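Local coordinates for protein NADH kinase POS5, mitochondrial (Saccharomyces cerevisiae, PDB 3AFO) that transfers phosphate from ATP to NADH, and less readily to NAD(+), in yeast mitochondria, making it a key source of the cellular reductant NADPH, at residues N14-S19 with N74-P79; L35-P40 with T115-T120; D110-T115 with G135-P140. All coordinates share one frame; numbering follows the deposited sequence.

Contact 1 (N14-S19 with N74-P79); sequences NNLRSS and NVIVQP
Leu16 lays its two methyl groups over Asn74 and Ile76 on the parallel sheet in the alpha/beta domain of this NAD kinase. Strand 74-76 lies next to strand 43-48 in that sheet, and the loop after strand 8-12 drops one leucine onto it. Asn74 comes first. Turning its CG beside the backbone N (chi1 -52°) brings the flat amide alongside the CD2 branch of Leu16: CD2 lies 3.6 Å from Asn74 CG and is about as close to its ND2. The polar end is served elsewhere, since ND2 donates a hydrogen bond to Asn43 OD1 on the neighbouring strand. Asparagine can therefore stay in its partly exposed place, lending its carbon skeleton to the leucine and its N-H to the sheet. Ile76, two residues after Asn74, again points to the leucine. A branched, wholly apolar residue suits this buried place, where it also meets Ile111 of helix 108-114 and Tyr45. The leucine and isoleucine side chains slide past each other in opposite directions, so they meet flank to flank. The other leucine branch makes this contact and bridges the two strand residues: Leu16 CD1 is 3.8 Å from Ile76 CG1 and also 3.8 Å from Asn74 CB.

Contact 2 (L35-P40 with T115-T120); sequences LIWQNP and TDLLVT
With CG beside the backbone N (chi1 -59°), Trp37 swings its six-membered ring to the start of strand 117-122, where it meets Asp116; the aspartate's own first torsion, -55°, directs its carboxylate to partners outside the two segments. The indole arrives edge first. Its CH2 atom lies 3.3 Å from the backbone O of Asp116, and that oxygen sits in the ring plane. The slightly positive aromatic C-H rim thus faces a carbonyl, an arrangement that is probably favourable although no conventional hydrogen bond spans the segments. Trp37 CZ3 is 4.1 Å from Asp116 CB, with ring and carboxylate planes 47° apart, so they do not stack. Farther along, Trp37 CH2 reaches Leu117 CB at 4.3 Å, an apolar touch that suits a buried leucine. One face of the indole receives Leu35 CD1, 4.1 Å above the plane and displaced toward the rim. Tryptophan fits here because its broad ring fills the interior while NE1 donates a hydrogen bond to Val168 O. The buried aspartate is likewise well occupied: OD2 accepts the backbone N-H groups of Gln42 and Asn43, and OD1 that of Ser20, which would probably stabilise its negative charge. The tryptophan thus packs residues 35-40 against the start of strand 117-122, part of the parallel sheet of an NAD kinase alpha/beta domain.

Contact 3 (D110-T115 with G135-P140); sequences DIVNRT and GNTQVP
Two pairs of carbons join Val112 and Thr115 to the loop residues Thr137 and Pro140, and no hydrogen bond crosses between the segments. The first pair is methyl to methyl: Val112 CG1 presses on Thr137 CG2 at 3.4 Å, tighter than ordinary van der Waals contact. With OG1 of Thr137 anti to the backbone N (chi1 -166°), its methyl is left between N and the carbonyl carbon, and this branch meets the valine. In the second pair, Thr115 CG2 lies 3.7 Å from Pro140 CG, the threonine methyl meeting the rim of the proline ring. Pro140 CB also comes within 3.9 Å of Thr115 O. The rigid ring gives the buried loop end a compact apolar surface, and threonine can match it with a methyl while its hydroxyl turns elsewhere. The hydrogen bonds run within segment 110-115. Thr115 OG1 donates to Ile111 O at 2.9 Å, from above the carbonyl plane, and Arg114 N reaches the same oxygen from the opposite face at 3.1 Å. Two donors thus grip one carbonyl, and the threonine needs no polar partner from the loop. Topologically, the loop belongs to a beta-alpha-beta crossover: strand 117-122, helix 124-132 and then strand 142-146, neighbouring parallel strands in the N-terminal alpha/beta domain of NAD kinases.

The three contacts gather round the start of strand 117-122, with centres 11 to 13 Å apart. Contacts 2 and 3 share Thr115, and Asp116 O, which faces the tryptophan in contact 2, lies 3.5 Å from Pro140 CB of contact 3. Contact 1 is tied to contact 3 by a probable hydrogen bond between Leu16 O and Arg114 NE, 3.0 Å long, and Ile76 CD1 packs 4.1 Å from OG1 of Thr115, the residue that contacts 2 and 3 share. Contacts 1 and 2 reach the same parallel sheet, through strands 74-76 and 117-122. Residues lining the NADH pocket begin at 124, soon after strand 117-122 ends.

Contact 1 (N14-S19 with N74-P79)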
# COMPACT_ATOMS: atom_id res chain seq x y z
N ASN A 14 16.21 -4.92 49.10
CA ASN A 14 17.65 -4.98 49.34
C ASN A 14 18.06 -6.09 50.32
O ASN A 14 19.24 -6.34 50.50
CB ASN A 14 18.22 -3.63 49.78
CG ASN A 14 17.72 -3.19 51.13
OD1 ASN A 14 17.50 -4.00 52.03
ND2 ASN A 14 17.53 -1.88 51.30
N ASN A 15 17.08 -6.74 50.95
CA ASN A 15 17.34 -7.94 51.76
C ASN A 15 17.72 -9.14 50.90
O ASN A 15 18.20 -10.15 51.42
CB ASN A 15 16.13 -8.32 52.62
CG ASN A 15 15.84 -7.31 53.72
OD1 ASN A 15 16.58 -6.33 53.91
ND2 ASN A 15 14.76 -7.54 54.46
N LEU A 16 17.48 -9.04 49.59
CA LEU A 16 17.77 -10.13 48.66
C LEU A 16 19.14 -9.97 48.00
O LEU A 16 19.68 -8.87 47.93
CB LEU A 16 16.68 -10.23 47.58
CG LEU A 16 15.22 -10.37 48.04
CD1 LEU A 16 14.28 -10.47 46.84
CD2 LEU A 16 15.04 -11.58 48.98
N ARG A 17 19.66 -11.10 47.52
CA ARG A 17 20.96 -11.17 46.86
C ARG A 17 20.91 -10.62 45.44
O ARG A 17 19.85 -10.64 44.81
CB ARG A 17 21.44 -12.63 46.80
CG ARG A 17 21.36 -13.43 48.11
CD ARG A 17 22.45 -13.05 49.09
NE ARG A 17 23.78 -13.45 48.65
CZ ARG A 17 24.75 -13.86 49.48
NH1 ARG A 17 24.52 -13.95 50.78
NH2 ARG A 17 25.93 -14.20 48.99
N SER A 18 22.05 -10.15 44.95
CA SER A 18 22.22 -9.68 43.57
C SER A 18 21.78 -10.71 42.53
O SER A 18 21.85 -11.91 42.77
CB SER A 18 23.68 -9.31 43.32
OG SER A 18 24.02 -8.12 44.02
N SER A 19 21.33 -10.21 41.38
CA SER A 19 20.85 -11.04 40.27
C SER A 19 21.81 -12.15 39.87
O SER A 19 23.03 -11.97 39.86
CB SER A 19 20.58 -10.19 39.02
OG SER A 19 19.96 -8.98 39.36
N ASN A 74 11.86 -15.93 46.08
CA ASN A 74 11.54 -14.64 46.66
C ASN A 74 10.77 -13.78 45.68
O ASN A 74 11.23 -13.55 44.56
CB ASN A 74 12.82 -13.93 47.11
CG ASN A 74 13.69 -14.81 48.00
OD1 ASN A 74 13.22 -15.32 49.02
ND2 ASN A 74 14.94 -15.03 47.59
N VAL A 75 9.61 -13.29 46.13
CA VAL A 75 8.69 -12.50 45.29
C VAL A 75 8.94 -11.00 45.44
O VAL A 75 8.88 -10.45 46.55
CB VAL A 75 7.21 -12.82 45.64
CG1 VAL A 75 6.25 -11.77 45.04
CG2 VAL A 75 6.82 -14.22 45.18
N ILE A 76 9.20 -10.35 44.31
CA ILE A 76 9.37 -8.92 44.26
C ILE A 76 8.21 -8.30 43.46
O ILE A 76 7.88 -8.79 42.38
CB ILE A 76 10.69 -8.53 43.56
CG1 ILE A 76 11.88 -9.33 44.14
CG2 ILE A 76 10.91 -7.05 43.65
CD1 ILE A 76 13.16 -9.32 43.24
N VAL A 77 7.62 -7.23 44.00
CA VAL A 77 6.59 -6.46 43.28
C VAL A 77 6.87 -4.99 43.53
O VAL A 77 7.66 -4.66 44.41
CB VAL A 77 5.12 -6.82 43.70
CG1 VAL A 77 4.82 -8.27 43.43
CG2 VAL A 77 4.85 -6.49 45.18
N GLN A 78 6.20 -4.13 42.76
CA GLN A 78 6.22 -2.68 42.95
C GLN A 78 5.69 -2.28 44.33
O GLN A 78 4.86 -3.00 44.89
CB GLN A 78 5.37 -2.01 41.86
CG GLN A 78 5.96 -2.11 40.47
CD GLN A 78 7.24 -1.32 40.36
OE1 GLN A 78 7.22 -0.10 40.22
NE2 GLN A 78 8.36 -2.01 40.42
N PRO A 79 6.17 -1.14 44.88
CA PRO A 79 5.71 -0.67 46.20
C PRO A 79 4.20 -0.44 46.33
O PRO A 79 3.59 -0.86 47.32
CB PRO A 79 6.47 0.65 46.38
CG PRO A 79 7.69 0.49 45.55
CD PRO A 79 7.25 -0.29 44.35

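Contact 2 (L35-P40 with T115-T120)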
# COMPACT_ATOMS: atom_id res chain seq x y z
N LEU A 35 17.41 -21.71 28.34
CA LEU A 35 17.61 -20.95 29.56
C LEU A 35 18.06 -21.90 30.69
O LEU A 35 17.27 -22.68 31.21
CB LEU A 35 16.32 -20.20 29.95
CG LEU A 35 16.23 -19.45 31.28
CD1 LEU A 35 17.28 -18.38 31.41
CD2 LEU A 35 14.86 -18.83 31.46
N ILE A 36 19.34 -21.83 31.03
CA ILE A 36 19.91 -22.71 32.06
C ILE A 36 20.47 -21.85 33.17
O ILE A 36 21.35 -21.01 32.95
CB ILE A 36 20.96 -23.71 31.46
CG1 ILE A 36 20.31 -24.59 30.39
CG2 ILE A 36 21.57 -24.61 32.56
CD1 ILE A 36 21.26 -25.29 29.46
N TRP A 37 19.92 -22.02 34.37
CA TRP A 37 20.29 -21.24 35.52
C TRP A 37 21.64 -21.71 36.08
O TRP A 37 21.77 -22.88 36.46
CB TRP A 37 19.20 -21.31 36.59
CG TRP A 37 17.86 -20.81 36.10
CD1 TRP A 37 16.79 -21.56 35.71
CD2 TRP A 37 17.47 -19.44 35.92
NE1 TRP A 37 15.75 -20.75 35.30
CE2 TRP A 37 16.15 -19.44 35.43
CE3 TRP A 37 18.12 -18.22 36.14
CZ2 TRP A 37 15.45 -18.26 35.15
CZ3 TRP A 37 17.43 -17.05 35.87
CH2 TRP A 37 16.11 -17.08 35.38
N GLN A 38 22.63 -20.83 36.09
CA GLN A 38 23.92 -21.17 36.71
C GLN A 38 23.77 -21.20 38.24
O GLN A 38 24.08 -22.22 38.86
CB GLN A 38 25.05 -20.24 36.26
CG GLN A 38 26.43 -20.82 36.61
CD GLN A 38 27.60 -20.00 36.10
OE1 GLN A 38 27.72 -18.80 36.39
NE2 GLN A 38 28.48 -20.64 35.34
N ASN A 39 23.30 -20.10 38.83
CA ASN A 39 22.78 -20.11 40.19
C ASN A 39 21.29 -20.40 40.10
O ASN A 39 20.63 -19.90 39.19
CB ASN A 39 22.96 -18.76 40.91
CG ASN A 39 24.25 -18.05 40.55
OD1 ASN A 39 25.21 -18.65 40.08
ND2 ASN A 39 24.28 -16.74 40.78
N PRO A 40 20.74 -21.21 41.03
CA PRO A 40 19.30 -21.51 41.00
C PRO A 40 18.40 -20.26 40.98
O PRO A 40 18.75 -19.23 41.56
CB PRO A 40 19.08 -22.31 42.30
CG PRO A 40 20.42 -22.96 42.56
CD PRO A 40 21.42 -21.92 42.13
N THR A 115 16.62 -8.85 40.40
CA THR A 115 15.72 -9.71 39.63
C THR A 115 16.43 -10.81 38.82
O THR A 115 17.27 -10.52 37.98
CB THR A 115 14.84 -8.84 38.69
OG1 THR A 115 14.04 -7.95 39.48
CG2 THR A 115 13.93 -9.71 37.85
N ASP A 116 16.07 -12.07 39.07
CA ASP A 116 16.52 -13.19 38.23
C ASP A 116 15.59 -13.38 37.02
O ASP A 116 16.02 -13.82 35.95
CB ASP A 116 16.56 -14.51 39.01
CG ASP A 116 17.41 -14.45 40.30
OD1 ASP A 116 18.21 -13.50 40.46
OD2 ASP A 116 17.25 -15.37 41.13
N LEU A 117 14.31 -13.07 37.23
CA LEU A 117 13.28 -13.36 36.25
C LEU A 117 12.16 -12.33 36.35
O LEU A 117 11.68 -12.03 37.44
CB LEU A 117 12.71 -14.77 36.47
CG LEU A 117 11.57 -15.27 35.56
CD1 LEU A 117 12.11 -15.73 34.23
CD2 LEU A 117 10.79 -16.40 36.24
N LEU A 118 11.78 -11.79 35.20
CA LEU A 118 10.63 -10.90 35.08
C LEU A 118 9.42 -11.72 34.63
O LEU A 118 9.48 -12.40 33.61
CB LEU A 118 10.92 -9.75 34.09
CG LEU A 118 9.74 -8.87 33.63
CD1 LEU A 118 9.10 -8.11 34.79
CD2 LEU A 118 10.13 -7.91 32.49
N VAL A 119 8.34 -11.66 35.41
CA VAL A 119 7.08 -12.30 35.07
C VAL A 119 6.03 -11.21 34.87
O VAL A 119 5.81 -10.39 35.76
CB VAL A 119 6.60 -13.29 36.17
CG1 VAL A 119 5.20 -13.80 35.85
CG2 VAL A 119 7.58 -14.49 36.31
N THR A 120 5.40 -11.18 33.70
CA THR A 120 4.37 -10.18 33.39
C THR A 120 2.97 -10.81 33.32
O THR A 120 2.79 -11.90 32.78
CB THR A 120 4.69 -9.43 32.07
OG1 THR A 120 4.75 -10.37 31.01
CG2 THR A 120 6.04 -8.70 32.16

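Contact 3 (D110-T115 with G135-P140)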
# COMPACT_ATOMS: atom_id res chain seq x y z
N ASP A 110 16.86 -0.72 43.11
CA ASP A 110 16.94 -1.85 44.03
C ASP A 110 16.35 -3.13 43.40
O ASP A 110 16.93 -4.20 43.53
CB ASP A 110 16.22 -1.53 45.35
CG ASP A 110 17.05 -0.68 46.30
OD1 ASP A 110 17.90 0.12 45.85
OD2 ASP A 110 16.85 -0.81 47.53
N ILE A 111 15.20 -3.00 42.74
CA ILE A 111 14.55 -4.15 42.11
C ILE A 111 15.37 -4.67 40.94
O ILE A 111 15.63 -5.87 40.83
CB ILE A 111 13.11 -3.80 41.65
CG1 ILE A 111 12.20 -3.54 42.86
CG2 ILE A 111 12.54 -4.91 40.75
CD1 ILE A 111 10.76 -3.21 42.51
N VAL A 112 15.80 -3.74 40.09
CA VAL A 112 16.57 -4.04 38.88
C VAL A 112 17.82 -4.91 39.16
O VAL A 112 18.10 -5.86 38.41
CB VAL A 112 16.93 -2.72 38.15
CG1 VAL A 112 18.02 -2.92 37.13
CG2 VAL A 112 15.68 -2.13 37.48
N ASN A 113 18.53 -4.59 40.23
CA ASN A 113 19.76 -5.27 40.64
C ASN A 113 19.60 -6.69 41.13
O ASN A 113 20.56 -7.47 41.16
CB ASN A 113 20.46 -4.48 41.76
CG ASN A 113 20.93 -3.12 41.32
OD1 ASN A 113 20.99 -2.19 42.13
ND2 ASN A 113 21.27 -2.99 40.03
N ARG A 114 18.38 -7.04 41.53
CA ARG A 114 18.14 -8.30 42.22
C ARG A 114 17.24 -9.29 41.49
O ARG A 114 17.14 -10.45 41.89
CB ARG A 114 17.68 -8.02 43.65
CG ARG A 114 18.84 -7.54 44.51
CD ARG A 114 18.38 -6.73 45.68
NE ARG A 114 19.53 -6.28 46.47
CZ ARG A 114 20.05 -5.06 46.41
NH1 ARG A 114 19.52 -4.14 45.60
NH2 ARG A 114 21.09 -4.76 47.17
N THR A 115 16.62 -8.85 40.40
CA THR A 115 15.72 -9.71 39.63
C THR A 115 16.43 -10.81 38.82
O THR A 115 17.27 -10.52 37.98
CB THR A 115 14.84 -8.84 38.69
OG1 THR A 115 14.04 -7.95 39.48
CG2 THR A 115 13.93 -9.71 37.85
N GLY A 135 16.30 -0.72 31.36
CA GLY A 135 16.86 0.05 30.25
C GLY A 135 18.38 0.09 30.16
O GLY A 135 18.96 -0.40 29.19
N ASN A 136 19.03 0.66 31.17
CA ASN A 136 20.49 0.82 31.08
C ASN A 136 21.28 -0.40 31.56
O ASN A 136 22.51 -0.41 31.50
CB ASN A 136 20.96 2.10 31.79
CG ASN A 136 20.76 2.05 33.29
OD1 ASN A 136 19.81 1.43 33.78
ND2 ASN A 136 21.65 2.70 34.03
N THR A 137 20.58 -1.44 32.01
CA THR A 137 21.27 -2.66 32.41
C THR A 137 20.87 -3.91 31.60
O THR A 137 20.20 -3.83 30.56
CB THR A 137 21.12 -2.93 33.92
OG1 THR A 137 22.05 -3.94 34.32
CG2 THR A 137 19.70 -3.38 34.26
N GLN A 138 21.32 -5.05 32.08
CA GLN A 138 21.00 -6.33 31.53
C GLN A 138 19.54 -6.67 31.87
O GLN A 138 19.12 -6.50 33.01
CB GLN A 138 21.94 -7.33 32.18
CG GLN A 138 21.82 -8.74 31.72
CD GLN A 138 23.02 -9.53 32.16
OE1 GLN A 138 24.14 -9.26 31.73
NE2 GLN A 138 22.81 -10.49 33.06
N VAL A 139 18.79 -7.15 30.88
CA VAL A 139 17.41 -7.57 31.09
C VAL A 139 17.35 -9.05 31.49
O VAL A 139 17.89 -9.91 30.80
CB VAL A 139 16.52 -7.31 29.83
CG1 VAL A 139 15.04 -7.48 30.16
CG2 VAL A 139 16.77 -5.92 29.26
N PRO A 140 16.71 -9.36 32.63
CA PRO A 140 16.52 -10.76 32.99
C PRO A 140 15.56 -11.42 31.99
O PRO A 140 14.82 -10.70 31.30
CB PRO A 140 15.86 -10.68 34.37
CG PRO A 140 15.22 -9.33 34.42
CD PRO A 140 16.11 -8.44 33.62